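Saframycin Mx1 synthetase B (Legionella pneumophila subsp. pneumophila, PDB 3KXW) is a member of the ANL superfamily of AMP-binding enzymes, with 5'-O-[(S)-(dodecanoyloxy)(hydroxy)phosphoryl]adenosine bound in its pocket. Local coordinates at residues L193-K198 with A332-T337; W403-S408 with A435-T440; G377-E382 with H447-Y452. All blocks are in the same frame, centred on the assembly; numbering follows the deposited sequence.

From the N terminus, helix 189-202 comes first, and contact 1 closes the long loop from it to the start of strand 335-338. Contact 3 opens next, at 377-382. Before it closes, contact 2 opens and closes as strand 400-405 pairs with strand 438-440; the turn at 447-450 then completes contact 3. Contact 2 therefore sits wholly within the larger loop of contact 3, and contact 1 precedes both. Strand 378-379 lies beside 335-338 in a mixed sheet, whereas strands 400-405, 438-440 and 450-456 belong to an antiparallel one. Q381 touches all three sites: its amide bonds to L335 O of contact 1 and S406 OG of contact 2.

Contact 1: L193-K198 with A332-T337; sequences LDNLNK and ATLLVT. With 1ZZ (5'-O-[(S)-(dodecanoyloxy)(hydroxy)phosphoryl]adenosine), chain B.
N195 on helix 189-202 and T333 in the loop before strand 335-338 are the residues whose CA atoms come nearest, 6.5 Å apart. The N195 side chain bridges the gap. Its CG is anti to the backbone N (chi1 -151°), which carries the amide toward L335. There N195 OD1 accepts from L335 N at 2.9 Å in a nearly straight bond (170° at the hydrogen), and N195 ND2 donates to L335 O at 3.2 Å. One amide thus grips both backbone polar atoms of a single residue, at the very start of a strand whose V336 and T337 form a classic beta bulge opposite Y327. ND2 also bonds to S408 OG, and L335 O receives Q381 NE2. Nearer the helix backbone, N195 CB packs on T333 CG2 at 3.4 Å, while T333 OG1 bonds to S408 O. L334 crosses N195 at about a right angle, its CB 3.2 Å from N195 OD1. The far ends of the two leucines line the pocket of 5'-O-[(S)-(dodecanoyloxy)(hydroxy)phosphoryl]adenosine (1ZZ): L334 CD1 lies 3.5 Å from 1ZZ C11 and L335 CD1 3.8 Å from 1ZZ C7. On the helix, K198 NZ forms a salt bridge with D194 OD2.

Contact 2: W403-S408 with A435-T440; sequences WVQSNS and AIYLRT
W403 and V404 pair antiparallel with R439 and L438; the axes of strands 403-405 and 438-440 approach to 4.9 Å, with 143° between their directions. V404 and L438 are a hydrogen-bonded pair: V404 N donates to L438 O at 2.9 Å and L438 N to V404 O at 2.8 Å. W403 and R439 form the next, non-hydrogen-bonded pair. L438 O also takes a CA-H...O contact from W403 CA.

Side chains of W403 and R439 lie side by side on one face of the sheet, pointing the same way. R439 CG sits over the indole, 3.9 Å from the centroid of its five-membered ring, a CH-pi contact. The chain then bends at chi3 (67°), and R439 NE comes within 3.3 Å of W403 CZ2; the guanidinium is turned 42° from the ring. Across the six-membered ring from CZ2, W403 CE3 meets Y437 CB at 3.5 Å, and the two aromatic rings stand obliquely. Y437 also rests its CD2 on Q405 CB at 3.8 Å and bonds through its hydroxyl to E382.

V404 and L438 share the other face. V404 CG2 touches T440 CG2 at 3.7 Å, and T440 OG1 bonds to I402 O. The pairing belongs to a five-stranded antiparallel sheet in which strand 400-405 also pairs with 382-386 and 442-447, and past it S406 OG accepts from S408 N in an ST turn.

W403 NE1 hydrogen-bonds to E401 OE1, which also forms a salt bridge with R439 NE, and R439 NH2 bonds to P388 O, so indole and guanidinium are fixed by a shared carboxylate, which would partly balance the arginine charge.

Contact 3: G377-E382 with H447-Y452; sequences GNPIQE and HENELY
G377 and L451 supply the backbone hydrogen bond of this contact: L451 N donates to G377 O at 3.0 Å, with 162° at the hydrogen. The same oxygen takes a CA-H...O contact from E450 CA at 3.3 Å. One residue on in 377-382 and one back in 447-452, the roles reverse: N378 CA makes a CA-H...O contact of 3.5 Å with N449 O.

Within 447-452, H447 and E450 are joined by two backbone bonds, H447 N to E450 O and E450 N to H447 O. They close a type I' turn, in which E448 and N449 both have positive phi, and make the tight hairpin between strands 442-447 and 450-456. Strand 378-379, at the edge of its mixed sheet, lies against the start of the hairpin's second strand.

Van der Waals contacts run from the turn into the strand. The P379 ring crosses the N449 side chain, its CD 3.3 Å from N449 O and 3.5 Å from N449 OD1. E450 CB lies 3.7 Å from G377 O. L451 sends its side chain onto T337 and I402, one from each of the two sheets.

The polar end of E450 is buried and gripped twice: OE2 forms a salt bridge with K346 NZ and OE1 bonds to S375 OG, which is bonded to G377 N. G377 has a phi of 101°, at which a CB would press on the preceding carbonyl oxygen. The lysine would favour the ionised form of E450, and the serine hydroxyl couples that carboxylate to the amide of the residue whose carbonyl holds L451.

Contact 1: L193-K198 with A332-T337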
loop_
_atom_site.group_PDB
_atom_site.type_symbol
_atom_site.label_atom_id
_atom_site.label_comp_id
_atom_site.label_asym_id
_atom_site.label_seq_id
_atom_site.Cartn_x
_atom_site.Cartn_y
_atom_site.Cartn_z
ATOM N N LEU A 193 4.266 -17.227 -5.565
ATOM C CA LEU A 193 3.358 -18.341 -5.277
ATOM C C LEU A 193 3.370 -18.698 -3.796
ATOM O O LEU A 193 2.348 -19.038 -3.228
ATOM C CB LEU A 193 3.692 -19.570 -6.125
ATOM C CG LEU A 193 3.452 -19.494 -7.646
ATOM C CD1 LEU A 193 3.900 -20.842 -8.279
ATOM C CD2 LEU A 193 1.989 -19.192 -7.960
ATOM N N ASP A 194 4.528 -18.645 -3.156
ATOM C CA ASP A 194 4.556 -18.992 -1.753
ATOM C C ASP A 194 3.643 -18.056 -0.953
ATOM O O ASP A 194 2.879 -18.485 -0.070
ATOM C CB ASP A 194 5.952 -18.874 -1.178
ATOM C CG ASP A 194 6.013 -19.376 0.245
ATOM O OD1 ASP A 194 5.930 -20.602 0.422
ATOM O OD2 ASP A 194 6.109 -18.564 1.181
ATOM N N ASN A 195 3.754 -16.765 -1.228
ATOM C CA ASN A 195 2.957 -15.808 -0.465
ATOM C C ASN A 195 1.476 -15.844 -0.804
ATOM O O ASN A 195 0.637 -15.735 0.088
ATOM C CB ASN A 195 3.506 -14.384 -0.543
ATOM C CG ASN A 195 3.178 -13.588 0.723
ATOM O OD1 ASN A 195 2.377 -12.659 0.711
ATOM N ND2 ASN A 195 3.782 -13.994 1.834
ATOM N N LEU A 196 1.153 -15.997 -2.088
ATOM C CA LEU A 196 -0.237 -16.158 -2.499
ATOM C C LEU A 196 -0.886 -17.316 -1.768
ATOM O O LEU A 196 -2.037 -17.244 -1.406
ATOM C CB LEU A 196 -0.383 -16.373 -4.020
ATOM C CG LEU A 196 0.141 -15.258 -4.932
ATOM C CD1 LEU A 196 -0.163 -15.526 -6.386
ATOM C CD2 LEU A 196 -0.305 -13.834 -4.503
ATOM N N ASN A 197 -0.151 -18.399 -1.583
ATOM C CA ASN A 197 -0.692 -19.538 -0.846
ATOM C C ASN A 197 -0.880 -19.207 0.633
ATOM O O ASN A 197 -1.873 -19.600 1.258
ATOM C CB ASN A 197 0.233 -20.751 -0.969
ATOM C CG ASN A 197 -0.232 -21.919 -0.101
ATOM O OD1 ASN A 197 -1.333 -22.439 -0.289
ATOM N ND2 ASN A 197 0.603 -22.327 0.848
ATOM N N LYS A 198 0.081 -18.494 1.196
ATOM C CA LYS A 198 -0.023 -18.098 2.588
ATOM C C LYS A 198 -1.230 -17.174 2.803
ATOM O O LYS A 198 -1.953 -17.314 3.787
ATOM C CB LYS A 198 1.259 -17.423 3.059
ATOM C CG LYS A 198 2.374 -18.406 3.363
ATOM C CD LYS A 198 3.693 -17.658 3.542
ATOM C CE LYS A 198 4.740 -18.524 4.235
ATOM N NZ LYS A 198 5.107 -19.758 3.497
ATOM N N ALA A 332 9.355 -9.155 2.043
ATOM C CA ALA A 332 8.889 -10.506 2.333
ATOM C C ALA A 332 7.696 -10.871 1.447
ATOM O O ALA A 332 6.860 -11.706 1.808
ATOM C CB ALA A 332 8.537 -10.652 3.798
ATOM N N THR A 333 7.667 -10.258 0.263
ATOM C CA THR A 333 6.593 -10.377 -0.703
ATOM C C THR A 333 5.355 -9.650 -0.219
ATOM O O THR A 333 4.981 -8.634 -0.785
ATOM C CB THR A 333 6.306 -11.855 -1.111
ATOM O OG1 THR A 333 7.499 -12.418 -1.666
ATOM C CG2 THR A 333 5.258 -11.905 -2.149
ATOM N N LEU A 334 4.732 -10.139 0.850
ATOM C CA LEU A 334 3.660 -9.355 1.452
ATOM C C LEU A 334 3.386 -9.799 2.868
ATOM O O LEU A 334 3.873 -9.184 3.805
ATOM C CB LEU A 334 2.376 -9.417 0.626
ATOM C CG LEU A 334 1.257 -8.483 1.124
ATOM C CD1 LEU A 334 1.634 -7.021 0.910
ATOM C CD2 LEU A 334 -0.036 -8.830 0.395
ATOM N N LEU A 335 2.613 -10.863 3.027
ATOM C CA LEU A 335 2.037 -11.179 4.346
ATOM C C LEU A 335 3.009 -11.925 5.248
ATOM O O LEU A 335 3.502 -12.981 4.860
ATOM C CB LEU A 335 0.757 -12.007 4.157
ATOM C CG LEU A 335 0.045 -12.510 5.406
ATOM C CD1 LEU A 335 -0.502 -11.328 6.264
ATOM C CD2 LEU A 335 -1.068 -13.487 5.004
ATOM N N VAL A 336 3.237 -11.397 6.459
ATOM C CA VAL A 336 4.175 -11.977 7.438
ATOM C C VAL A 336 3.451 -12.485 8.680
ATOM O O VAL A 336 3.702 -13.607 9.120
ATOM C CB VAL A 336 5.278 -10.961 7.845
ATOM C CG1 VAL A 336 6.183 -11.496 8.989
ATOM C CG2 VAL A 336 6.123 -10.629 6.626
ATOM N N THR A 337 2.549 -11.672 9.233
ATOM C CA THR A 337 1.747 -12.104 10.386
ATOM C C THR A 337 0.271 -11.774 10.209
ATOM O O THR A 337 -0.075 -10.805 9.554
ATOM C CB THR A 337 2.225 -11.461 11.737
ATOM O OG1 THR A 337 1.924 -10.059 11.762
ATOM C CG2 THR A 337 3.707 -11.638 11.929
HETATM P P 1ZZ B . 5.548 -1.902 2.302
HETATM C C1 1ZZ B . -6.273 -10.315 0.428
HETATM N N1 1ZZ B . 3.765 -1.853 8.477
HETATM O O1 1ZZ B . 2.741 -2.378 3.886
HETATM C C2 1ZZ B . -5.531 -9.208 1.189
HETATM N N2 1ZZ B . 2.189 -3.438 8.500
HETATM O O2 1ZZ B . 4.300 -3.000 2.247
HETATM C C3 1ZZ B . -4.323 -9.751 1.964
HETATM N N3 1ZZ B . 3.535 -1.090 10.975
HETATM O O3 1ZZ B . 6.761 -2.547 1.845
HETATM C C4 1ZZ B . -3.362 -8.614 2.342
HETATM N N4 1ZZ B . 1.807 -2.324 12.115
HETATM O O4 1ZZ B . 5.160 -0.663 1.343
HETATM C C5 1ZZ B . -2.394 -9.002 3.472
HETATM N N5 1ZZ B . 0.564 -4.065 11.177
HETATM O O5 1ZZ B . 5.745 -1.288 3.839
HETATM C C6 1ZZ B . -1.575 -7.759 3.850
HETATM O O6 1ZZ B . 4.904 -0.842 6.517
HETATM C C7 1ZZ B . -0.607 -7.737 5.060
HETATM O O7 1ZZ B . 6.853 -0.666 8.671
HETATM C C8 1ZZ B . 0.072 -6.413 5.462
HETATM O O8 1ZZ B . 7.889 -2.386 7.221
HETATM C C9 1ZZ B . 1.310 -6.194 4.577
HETATM C C10 1ZZ B . 1.669 -4.708 4.340
HETATM C C11 1ZZ B . 2.748 -4.643 3.222
HETATM C C12 1ZZ B . 3.597 -3.375 3.431
HETATM C C13 1ZZ B . 5.916 -2.143 4.949
HETATM C C14 1ZZ B . 6.021 -1.386 6.120
HETATM C C15 1ZZ B . 6.569 -2.210 7.341
HETATM C C16 1ZZ B . 6.194 -1.525 8.406
HETATM C C17 1ZZ B . 4.858 -1.129 8.002
HETATM C C18 1ZZ B . 3.049 -2.878 7.736
HETATM C C19 1ZZ B . 2.275 -2.750 9.824
HETATM C C20 1ZZ B . 3.229 -1.868 9.805
HETATM C C21 1ZZ B . 2.836 -1.267 12.070
HETATM C C22 1ZZ B . 1.538 -3.004 11.123
#

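Contact 2: W403-S408 with A435-T440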
loop_
_atom_site.group_PDB
_atom_site.type_symbol
_atom_site.label_atom_id
_atom_site.label_comp_id
_atom_site.label_asym_id
_atom_site.label_seq_id
_atom_site.Cartn_x
_atom_site.Cartn_y
_atom_site.Cartn_z
ATOM N N TRP A 403 12.884 -9.801 12.560
ATOM C CA TRP A 403 13.594 -10.542 11.512
ATOM C C TRP A 403 12.687 -11.633 10.935
ATOM O O TRP A 403 11.952 -12.299 11.676
ATOM C CB TRP A 403 14.875 -11.195 12.083
ATOM C CG TRP A 403 15.979 -10.224 12.351
ATOM C CD1 TRP A 403 15.854 -8.902 12.630
ATOM C CD2 TRP A 403 17.390 -10.513 12.384
ATOM N NE1 TRP A 403 17.098 -8.337 12.820
ATOM C CE2 TRP A 403 18.055 -9.309 12.682
ATOM C CE3 TRP A 403 18.148 -11.680 12.209
ATOM C CZ2 TRP A 403 19.450 -9.222 12.768
ATOM C CZ3 TRP A 403 19.529 -11.600 12.304
ATOM C CH2 TRP A 403 20.165 -10.381 12.590
ATOM N N VAL A 404 12.764 -11.836 9.625
ATOM C CA VAL A 404 11.837 -12.734 8.940
ATOM C C VAL A 404 12.578 -13.762 8.108
ATOM O O VAL A 404 13.601 -13.443 7.517
ATOM C CB VAL A 404 10.901 -11.932 8.023
ATOM C CG1 VAL A 404 9.926 -12.852 7.305
ATOM C CG2 VAL A 404 10.169 -10.868 8.846
ATOM N N GLN A 405 12.060 -14.986 8.064
ATOM C CA GLN A 405 12.587 -16.022 7.161
ATOM C C GLN A 405 11.480 -16.886 6.584
ATOM O O GLN A 405 10.610 -17.347 7.320
ATOM C CB GLN A 405 13.624 -16.922 7.878
ATOM C CG GLN A 405 13.956 -18.199 7.092
ATOM C CD GLN A 405 15.071 -19.013 7.734
ATOM O OE1 GLN A 405 14.960 -19.455 8.886
ATOM N NE2 GLN A 405 16.153 -19.218 6.990
ATOM N N SER A 406 11.508 -17.097 5.269
ATOM C CA SER A 406 10.631 -18.067 4.627
ATOM C C SER A 406 10.856 -18.025 3.119
ATOM O O SER A 406 11.590 -17.176 2.608
ATOM C CB SER A 406 9.144 -17.759 4.903
ATOM O OG SER A 406 8.632 -16.800 3.970
ATOM N N ASN A 407 10.186 -18.917 2.405
ATOM C CA ASN A 407 10.264 -18.926 0.950
ATOM C C ASN A 407 9.635 -17.679 0.295
ATOM O O ASN A 407 9.747 -17.479 -0.921
ATOM C CB ASN A 407 9.622 -20.197 0.411
ATOM C CG ASN A 407 10.514 -21.426 0.592
ATOM O OD1 ASN A 407 10.029 -22.550 0.613
ATOM N ND2 ASN A 407 11.811 -21.207 0.729
ATOM N N SER A 408 8.960 -16.850 1.092
ATOM C CA SER A 408 8.407 -15.580 0.591
ATOM C C SER A 408 9.411 -14.435 0.669
ATOM O O SER A 408 9.163 -13.347 0.151
ATOM C CB SER A 408 7.120 -15.184 1.375
ATOM O OG SER A 408 6.026 -16.046 1.049
ATOM N N ALA A 435 21.270 -19.859 9.560
ATOM C CA ALA A 435 20.184 -19.323 8.733
ATOM C C ALA A 435 20.393 -17.848 8.438
ATOM O O ALA A 435 21.157 -17.173 9.131
ATOM C CB ALA A 435 18.835 -19.541 9.407
ATOM N N ILE A 436 19.718 -17.352 7.401
ATOM C CA ILE A 436 19.806 -15.944 7.014
ATOM C C ILE A 436 18.425 -15.290 7.071
ATOM O O ILE A 436 17.424 -15.898 6.726
ATOM C CB ILE A 436 20.402 -15.739 5.607
ATOM C CG1 ILE A 436 19.453 -16.276 4.526
ATOM C CG2 ILE A 436 21.812 -16.350 5.505
ATOM C CD1 ILE A 436 18.836 -17.655 4.830
ATOM N N TYR A 437 18.379 -14.045 7.512
ATOM C CA TYR A 437 17.095 -13.419 7.797
ATOM C C TYR A 437 16.942 -12.084 7.080
ATOM O O TYR A 437 17.929 -11.376 6.847
ATOM C CB TYR A 437 16.975 -13.169 9.303
ATOM C CG TYR A 437 16.809 -14.444 10.105
ATOM C CD1 TYR A 437 17.912 -15.163 10.547
ATOM C CD2 TYR A 437 15.549 -14.919 10.420
ATOM C CE1 TYR A 437 17.755 -16.327 11.279
ATOM C CE2 TYR A 437 15.384 -16.082 11.150
ATOM C CZ TYR A 437 16.491 -16.779 11.575
ATOM O OH TYR A 437 16.307 -17.938 12.292
ATOM N N LEU A 438 15.696 -11.744 6.763
ATOM C CA LEU A 438 15.361 -10.392 6.370
ATOM C C LEU A 438 15.285 -9.492 7.593
ATOM O O LEU A 438 14.526 -9.755 8.539
ATOM C CB LEU A 438 14.024 -10.379 5.633
ATOM C CG LEU A 438 13.298 -9.046 5.482
ATOM C CD1 LEU A 438 14.095 -8.093 4.578
ATOM C CD2 LEU A 438 11.913 -9.353 4.917
ATOM N N ARG A 439 16.070 -8.430 7.579
ATOM C CA ARG A 439 15.998 -7.409 8.618
ATOM C C ARG A 439 14.990 -6.317 8.210
ATOM O O ARG A 439 15.228 -5.581 7.263
ATOM C CB ARG A 439 17.393 -6.820 8.864
ATOM C CG ARG A 439 18.414 -7.849 9.423
ATOM C CD ARG A 439 19.729 -7.186 9.909
ATOM N NE ARG A 439 19.551 -6.328 11.086
ATOM C CZ ARG A 439 20.555 -5.778 11.772
ATOM N NH1 ARG A 439 21.819 -5.993 11.407
ATOM N NH2 ARG A 439 20.307 -5.013 12.821
ATOM N N THR A 440 13.864 -6.210 8.918
ATOM C CA THR A 440 12.782 -5.354 8.431
ATOM C C THR A 440 12.959 -3.867 8.705
ATOM O O THR A 440 12.308 -3.029 8.071
ATOM C CB THR A 440 11.437 -5.795 9.012
ATOM O OG1 THR A 440 11.449 -5.611 10.439
ATOM C CG2 THR A 440 11.209 -7.277 8.703
#

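Contact 3: G377-E382 with H447-Y452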
loop_
_atom_site.group_PDB
_atom_site.type_symbol
_atom_site.label_atom_id
_atom_site.label_comp_id
_atom_site.label_asym_id
_atom_site.label_seq_id
_atom_site.Cartn_x
_atom_site.Cartn_y
_atom_site.Cartn_z
ATOM N N GLY A 377 -1.075 -10.315 14.906
ATOM C CA GLY A 377 -1.401 -11.710 14.635
ATOM C C GLY A 377 -0.248 -12.690 14.826
ATOM O O GLY A 377 0.805 -12.340 15.345
ATOM N N ASN A 378 -0.450 -13.936 14.418
ATOM C CA ASN A 378 0.559 -14.953 14.627
ATOM C C ASN A 378 1.549 -14.922 13.485
ATOM O O ASN A 378 1.158 -14.595 12.380
ATOM C CB ASN A 378 -0.112 -16.331 14.607
ATOM C CG ASN A 378 -1.130 -16.493 15.696
ATOM O OD1 ASN A 378 -0.793 -16.543 16.880
ATOM N ND2 ASN A 378 -2.387 -16.554 15.310
ATOM N N PRO A 379 2.811 -15.330 13.732
ATOM C CA PRO A 379 3.759 -15.460 12.615
ATOM C C PRO A 379 3.269 -16.467 11.584
ATOM O O PRO A 379 2.999 -17.623 11.929
ATOM C CB PRO A 379 5.025 -15.982 13.291
ATOM C CG PRO A 379 4.942 -15.467 14.715
ATOM C CD PRO A 379 3.460 -15.533 15.043
ATOM N N ILE A 380 3.141 -16.036 10.333
ATOM C CA ILE A 380 2.810 -16.928 9.234
ATOM C C ILE A 380 4.097 -17.277 8.506
ATOM O O ILE A 380 4.311 -18.434 8.166
ATOM C CB ILE A 380 1.798 -16.269 8.293
ATOM C CG1 ILE A 380 0.476 -16.059 9.037
ATOM C CG2 ILE A 380 1.611 -17.103 7.007
ATOM C CD1 ILE A 380 -0.454 -15.060 8.385
ATOM N N GLN A 381 4.947 -16.272 8.255
ATOM C CA GLN A 381 6.343 -16.519 7.951
ATOM C C GLN A 381 7.046 -16.632 9.292
ATOM O O GLN A 381 6.546 -16.124 10.280
ATOM C CB GLN A 381 6.951 -15.374 7.137
ATOM C CG GLN A 381 6.209 -15.133 5.817
ATOM C CD GLN A 381 6.961 -14.211 4.870
ATOM O OE1 GLN A 381 8.192 -14.290 4.728
ATOM N NE2 GLN A 381 6.224 -13.324 4.227
ATOM N N GLU A 382 8.200 -17.298 9.338
ATOM C CA GLU A 382 8.965 -17.347 10.587
ATOM C C GLU A 382 9.408 -15.939 11.008
ATOM O O GLU A 382 9.995 -15.208 10.205
ATOM C CB GLU A 382 10.182 -18.271 10.472
ATOM C CG GLU A 382 11.131 -18.144 11.699
ATOM C CD GLU A 382 12.423 -18.970 11.566
ATOM O OE1 GLU A 382 12.412 -19.988 10.844
ATOM O OE2 GLU A 382 13.440 -18.598 12.190
ATOM N N HIS A 447 4.381 -11.760 22.047
ATOM C CA HIS A 447 3.715 -12.064 23.299
ATOM C C HIS A 447 2.691 -13.166 23.056
ATOM O O HIS A 447 1.739 -12.982 22.299
ATOM C CB HIS A 447 3.048 -10.800 23.841
ATOM C CG HIS A 447 2.295 -11.013 25.122
ATOM N ND1 HIS A 447 2.894 -10.917 26.359
ATOM C CD2 HIS A 447 0.992 -11.300 25.357
ATOM C CE1 HIS A 447 1.998 -11.153 27.301
ATOM N NE2 HIS A 447 0.834 -11.386 26.720
ATOM N N GLU A 448 2.880 -14.320 23.682
ATOM C CA GLU A 448 1.969 -15.454 23.461
ATOM C C GLU A 448 1.758 -15.717 21.968
ATOM O O GLU A 448 0.628 -15.900 21.471
ATOM C CB GLU A 448 0.661 -15.221 24.201
ATOM C CG GLU A 448 0.960 -14.843 25.645
ATOM C CD GLU A 448 -0.242 -14.853 26.548
ATOM O OE1 GLU A 448 -1.382 -14.805 26.047
ATOM O OE2 GLU A 448 -0.034 -14.890 27.784
ATOM N N ASN A 449 2.896 -15.746 21.284
ATOM C CA ASN A 449 3.013 -16.019 19.862
ATOM C C ASN A 449 2.243 -15.054 18.981
ATOM O O ASN A 449 1.801 -15.419 17.893
ATOM C CB ASN A 449 2.659 -17.468 19.529
ATOM C CG ASN A 449 3.206 -17.900 18.162
ATOM O OD1 ASN A 449 4.342 -17.571 17.795
ATOM N ND2 ASN A 449 2.400 -18.630 17.411
ATOM N N GLU A 450 2.069 -13.824 19.453
ATOM C CA GLU A 450 1.531 -12.793 18.579
ATOM C C GLU A 450 2.463 -11.603 18.508
ATOM O O GLU A 450 3.124 -11.252 19.494
ATOM C CB GLU A 450 0.116 -12.412 18.994
ATOM C CG GLU A 450 -0.810 -13.620 18.850
ATOM C CD GLU A 450 -2.267 -13.284 18.871
ATOM O OE1 GLU A 450 -2.613 -12.117 18.631
ATOM O OE2 GLU A 450 -3.067 -14.209 19.097
ATOM N N LEU A 451 2.515 -10.982 17.334
ATOM C CA LEU A 451 3.483 -9.925 17.098
ATOM C C LEU A 451 2.838 -8.573 17.353
ATOM O O LEU A 451 1.798 -8.257 16.771
ATOM C CB LEU A 451 4.000 -9.995 15.653
ATOM C CG LEU A 451 4.914 -8.823 15.295
ATOM C CD1 LEU A 451 6.232 -8.920 16.065
ATOM C CD2 LEU A 451 5.164 -8.800 13.799
ATOM N N TYR A 452 3.484 -7.783 18.208
ATOM C CA TYR A 452 3.096 -6.419 18.505
ATOM C C TYR A 452 4.149 -5.483 17.924
ATOM O O TYR A 452 5.279 -5.444 18.393
ATOM C CB TYR A 452 2.929 -6.232 20.020
ATOM C CG TYR A 452 1.737 -7.014 20.529
ATOM C CD1 TYR A 452 0.509 -6.404 20.697
ATOM C CD2 TYR A 452 1.839 -8.375 20.803
ATOM C CE1 TYR A 452 -0.586 -7.118 21.147
ATOM C CE2 TYR A 452 0.742 -9.105 21.246
ATOM C CZ TYR A 452 -0.466 -8.461 21.403
ATOM O OH TYR A 452 -1.571 -9.162 21.847
#